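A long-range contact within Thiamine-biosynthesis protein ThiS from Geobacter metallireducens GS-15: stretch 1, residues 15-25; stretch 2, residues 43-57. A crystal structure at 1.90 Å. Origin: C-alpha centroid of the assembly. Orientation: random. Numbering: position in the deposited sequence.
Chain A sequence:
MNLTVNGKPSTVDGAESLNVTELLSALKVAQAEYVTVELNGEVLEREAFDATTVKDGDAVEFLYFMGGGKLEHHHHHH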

# COMPACT_ATOMS: atom_id res chain seq x y z
N ALA A 15 -0.41 15.06 3.69
CA ALA A 15 -1.29 14.52 2.65
C ALA A 15 -2.63 14.07 3.21
O ALA A 15 -2.70 13.49 4.29
N GLU A 16 -3.70 14.33 2.46
CA GLU A 16 -5.04 13.95 2.87
C GLU A 16 -5.39 12.60 2.23
O GLU A 16 -6.35 11.94 2.63
N SER A 17 -4.59 12.21 1.25
CA SER A 17 -4.75 10.95 0.54
C SER A 17 -3.54 10.75 -0.35
O SER A 17 -2.77 11.68 -0.60
N LEU A 18 -3.37 9.52 -0.83
CA LEU A 18 -2.26 9.16 -1.71
C LEU A 18 -2.65 7.97 -2.55
O LEU A 18 -3.44 7.14 -2.11
N ASN A 19 -2.12 7.89 -3.77
CA ASN A 19 -2.42 6.74 -4.60
C ASN A 19 -1.39 5.70 -4.21
O ASN A 19 -0.39 6.01 -3.56
N VAL A 20 -1.63 4.45 -4.58
CA VAL A 20 -0.73 3.37 -4.22
C VAL A 20 0.69 3.57 -4.71
O VAL A 20 1.65 3.27 -3.99
N THR A 21 0.83 4.06 -5.94
CA THR A 21 2.15 4.30 -6.50
C THR A 21 2.96 5.24 -5.62
O THR A 21 4.13 4.98 -5.32
N GLU A 22 2.34 6.32 -5.18
CA GLU A 22 3.04 7.28 -4.34
C GLU A 22 3.37 6.65 -2.98
O GLU A 22 4.44 6.91 -2.42
N LEU A 23 2.47 5.82 -2.47
CA LEU A 23 2.65 5.16 -1.18
C LEU A 23 3.86 4.24 -1.18
O LEU A 23 4.69 4.27 -0.26
N LEU A 24 3.95 3.39 -2.20
CA LEU A 24 5.05 2.44 -2.33
C LEU A 24 6.38 3.17 -2.33
O LEU A 24 7.31 2.80 -1.62
N SER A 25 6.46 4.22 -3.15
CA SER A 25 7.67 5.00 -3.25
C SER A 25 8.00 5.72 -1.95
O SER A 25 9.12 5.62 -1.43
N VAL A 43 -6.80 -7.74 -2.48
CA VAL A 43 -5.57 -7.70 -3.24
C VAL A 43 -5.78 -6.79 -4.43
O VAL A 43 -6.77 -6.91 -5.17
N LEU A 44 -4.85 -5.86 -4.62
CA LEU A 44 -4.92 -4.89 -5.71
C LEU A 44 -4.15 -5.32 -6.95
O LEU A 44 -3.20 -6.10 -6.87
N GLU A 45 -4.55 -4.78 -8.10
CA GLU A 45 -3.85 -5.07 -9.35
C GLU A 45 -2.88 -3.93 -9.60
O GLU A 45 -3.26 -2.76 -9.56
N ARG A 46 -1.62 -4.28 -9.84
CA ARG A 46 -0.57 -3.30 -10.08
C ARG A 46 -0.94 -2.28 -11.15
O ARG A 46 -0.47 -1.14 -11.11
N GLU A 47 -1.79 -2.68 -12.09
CA GLU A 47 -2.21 -1.81 -13.19
C GLU A 47 -3.02 -0.61 -12.70
O GLU A 47 -3.06 0.44 -13.36
N ALA A 48 -3.67 -0.76 -11.55
CA ALA A 48 -4.50 0.31 -11.00
C ALA A 48 -3.86 1.06 -9.83
O ALA A 48 -4.54 1.81 -9.12
N PHE A 49 -2.56 0.88 -9.63
CA PHE A 49 -1.86 1.55 -8.55
C PHE A 49 -1.95 3.07 -8.63
O PHE A 49 -2.06 3.74 -7.60
N ASP A 50 -1.92 3.63 -9.84
CA ASP A 50 -2.00 5.09 -9.97
C ASP A 50 -3.38 5.64 -9.64
O ASP A 50 -3.50 6.79 -9.20
N ALA A 51 -4.42 4.84 -9.86
CA ALA A 51 -5.79 5.28 -9.62
C ALA A 51 -6.34 4.95 -8.23
O ALA A 51 -7.21 5.66 -7.71
N THR A 52 -5.84 3.87 -7.64
CA THR A 52 -6.29 3.45 -6.33
C THR A 52 -5.78 4.40 -5.27
O THR A 52 -4.58 4.69 -5.19
N THR A 53 -6.69 4.89 -4.43
CA THR A 53 -6.31 5.85 -3.41
C THR A 53 -6.48 5.35 -1.98
O THR A 53 -7.46 4.67 -1.65
N VAL A 54 -5.53 5.71 -1.13
CA VAL A 54 -5.54 5.34 0.27
C VAL A 54 -5.89 6.59 1.06
O VAL A 54 -5.25 7.62 0.90
N LYS A 55 -6.92 6.50 1.90
CA LYS A 55 -7.35 7.65 2.69
C LYS A 55 -7.24 7.39 4.18
O LYS A 55 -6.91 6.28 4.61
N ASP A 56 -7.51 8.42 4.98
CA ASP A 56 -7.45 8.28 6.44
C ASP A 56 -8.28 7.08 6.88
O ASP A 56 -9.42 6.91 6.46
N GLY A 57 -7.70 6.24 7.73
CA GLY A 57 -8.43 5.09 8.23
C GLY A 57 -8.31 3.81 7.41
O GLY A 57 -8.76 2.77 7.86

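The shortest polar contact between side chains of the two stretches joins Thr 21 to Asp 50: Thr 21 OG1 donates to Asp 50 OD1 at 2.6 Å. Thr 21 (chi1 m) points its CB toward the second stretch, whereas the CB of Asp 50 points away and the m rotamer swings its carboxylate back to the hydroxyl. Nearby, Thr 21 N makes a weak bond to Phe 49 O (3.3 Å), so backbone and side chain of one residue both hold the 49-50 turn against the start of the helix.

The antiparallel strands are tied through Leu 18 and Val 54, with Val 54 N to Leu 18 O at 2.7 Å and nearly linear, and Leu 18 N to Val 54 O at 3.2 Å. Val 20 N extends this ladder to Thr 52 O (3.0 Å). Asn 19, in the p rotamer, caps the helix by accepting from Glu 22 N at its OD1 (2.7 Å), while Glu 22 OE1 accepts from Asn 19 N (3.0 Å). The Asn 19 CB also packs 3.3 Å from Asp 50 O. On the same sheet face, Ser 17 CB lies 3.7 Å from Thr 53 CG2.

Val 20 (chi1 t) is the apolar centre, with more area covered by the opposing stretch than any other residue. Its CG1 sits over one face of the Phe 49 ring, 3.7 Å from the centroid, a CH-pi contact. Its CG2 approaches Leu 44 CD2 at 3.8 Å and Thr 52 CB at 3.8 Å. One helical turn on, Leu 24 (m, p) brings CD2 to 3.6 Å from Phe 49 CE2, and Leu 23 CD1 rests 3.9 Å from Val 54 CG2. Leu 18 shares the Val 54 face of the sheet, but its m, t side chain leads away from the second stretch.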

# COMPACT_ATOMS: atom_id res chain seq x y z
CB ALA A 15 -0.61 13.36 1.94
CB GLU A 16 -6.05 15.01 2.43
CG GLU A 16 -5.71 16.41 2.92
CD GLU A 16 -5.42 16.44 4.41
OE1 GLU A 16 -6.23 15.89 5.18
OE2 GLU A 16 -4.38 17.02 4.81
CB SER A 17 -6.02 10.96 -0.33
OG SER A 17 -5.83 11.76 -1.48
CB LEU A 18 -1.03 8.79 -0.89
CG LEU A 18 -0.18 9.93 -0.33
CD1 LEU A 18 0.83 9.37 0.65
CD2 LEU A 18 0.51 10.66 -1.47
CB ASN A 19 -2.34 7.09 -6.10
CG ASN A 19 -0.99 7.63 -6.51
OD1 ASN A 19 0.03 6.96 -6.41
ND2 ASN A 19 -0.98 8.87 -7.00
CB VAL A 20 -1.27 2.03 -4.71
CG1 VAL A 20 -0.28 0.91 -4.41
CG2 VAL A 20 -2.60 1.75 -4.04
CB THR A 21 2.04 4.89 -7.90
OG1 THR A 21 1.29 4.00 -8.73
CG2 THR A 21 3.43 5.09 -8.50
CB GLU A 22 2.19 8.53 -4.12
CG GLU A 22 1.87 9.29 -5.40
CD GLU A 22 0.86 10.40 -5.16
OE1 GLU A 22 -0.20 10.11 -4.56
OE2 GLU A 22 1.11 11.55 -5.59
CB LEU A 23 1.41 4.34 -0.82
CG LEU A 23 0.98 4.25 0.64
CD1 LEU A 23 0.04 3.07 0.79
CD2 LEU A 23 2.16 4.10 1.56
CB LEU A 24 4.91 1.64 -3.62
CG LEU A 24 4.06 0.37 -3.62
CD1 LEU A 24 2.79 0.57 -2.81
CD2 LEU A 24 3.75 0.01 -5.06
CB SER A 25 7.55 6.02 -4.39
OG SER A 25 8.73 6.79 -4.48
CB VAL A 43 -5.16 -9.11 -3.73
CG1 VAL A 43 -4.00 -9.00 -4.70
CG2 VAL A 43 -4.77 -9.99 -2.54
CB LEU A 44 -4.36 -3.55 -5.24
CG LEU A 44 -5.22 -2.58 -4.42
CD1 LEU A 44 -6.07 -3.31 -3.41
CD2 LEU A 44 -4.29 -1.59 -3.74
CB GLU A 45 -4.84 -5.18 -10.51
CG GLU A 45 -5.66 -6.44 -10.46
CD GLU A 45 -6.61 -6.58 -11.63
OE1 GLU A 45 -7.15 -7.70 -11.82
OE2 GLU A 45 -6.81 -5.59 -12.37
CB ARG A 46 0.72 -4.04 -10.46
CG ARG A 46 1.91 -3.14 -10.79
CD ARG A 46 3.19 -3.96 -10.85
NE ARG A 46 3.54 -4.49 -9.54
CZ ARG A 46 3.99 -3.74 -8.53
NH1 ARG A 46 4.28 -4.29 -7.36
NH2 ARG A 46 4.17 -2.43 -8.71
CB GLU A 47 -3.06 -2.62 -14.18
CG GLU A 47 -3.13 -2.03 -15.58
CD GLU A 47 -1.83 -2.21 -16.34
OE1 GLU A 47 -1.75 -1.73 -17.49
OE2 GLU A 47 -0.89 -2.83 -15.79
CB ALA A 48 -5.84 -0.27 -10.56
CB PHE A 49 -0.40 1.11 -8.51
CG PHE A 49 -0.16 -0.21 -7.83
CD1 PHE A 49 -1.23 -1.04 -7.48
CD2 PHE A 49 1.13 -0.64 -7.55
CE1 PHE A 49 -1.01 -2.27 -6.86
CE2 PHE A 49 1.36 -1.87 -6.93
CZ PHE A 49 0.28 -2.69 -6.59
CB ASP A 50 -1.61 5.55 -11.37
CG ASP A 50 -0.16 5.29 -11.70
OD1 ASP A 50 0.71 5.49 -10.82
OD2 ASP A 50 0.12 4.90 -12.86
CB ALA A 51 -6.71 4.70 -10.69
CB THR A 52 -5.81 2.01 -6.05
OG1 THR A 52 -6.23 1.16 -7.12
CG2 THR A 52 -6.40 1.50 -4.74
CB THR A 53 -7.11 7.15 -3.58
OG1 THR A 53 -7.15 7.50 -4.97
CG2 THR A 53 -6.44 8.28 -2.81
CB VAL A 54 -4.17 4.82 0.72
CG1 VAL A 54 -4.24 4.36 2.17
CG2 VAL A 54 -3.72 3.67 -0.18
CB LYS A 55 -8.79 8.02 2.32
CG LYS A 55 -8.99 8.25 0.82
CD LYS A 55 -10.45 8.55 0.49
CE LYS A 55 -10.64 8.75 -1.01
NZ LYS A 55 -12.05 9.07 -1.36
CB ASP A 56 -7.98 9.55 7.11
CG ASP A 56 -7.94 9.47 8.63
OD1 ASP A 56 -6.86 9.69 9.22
OD2 ASP A 56 -8.99 9.18 9.24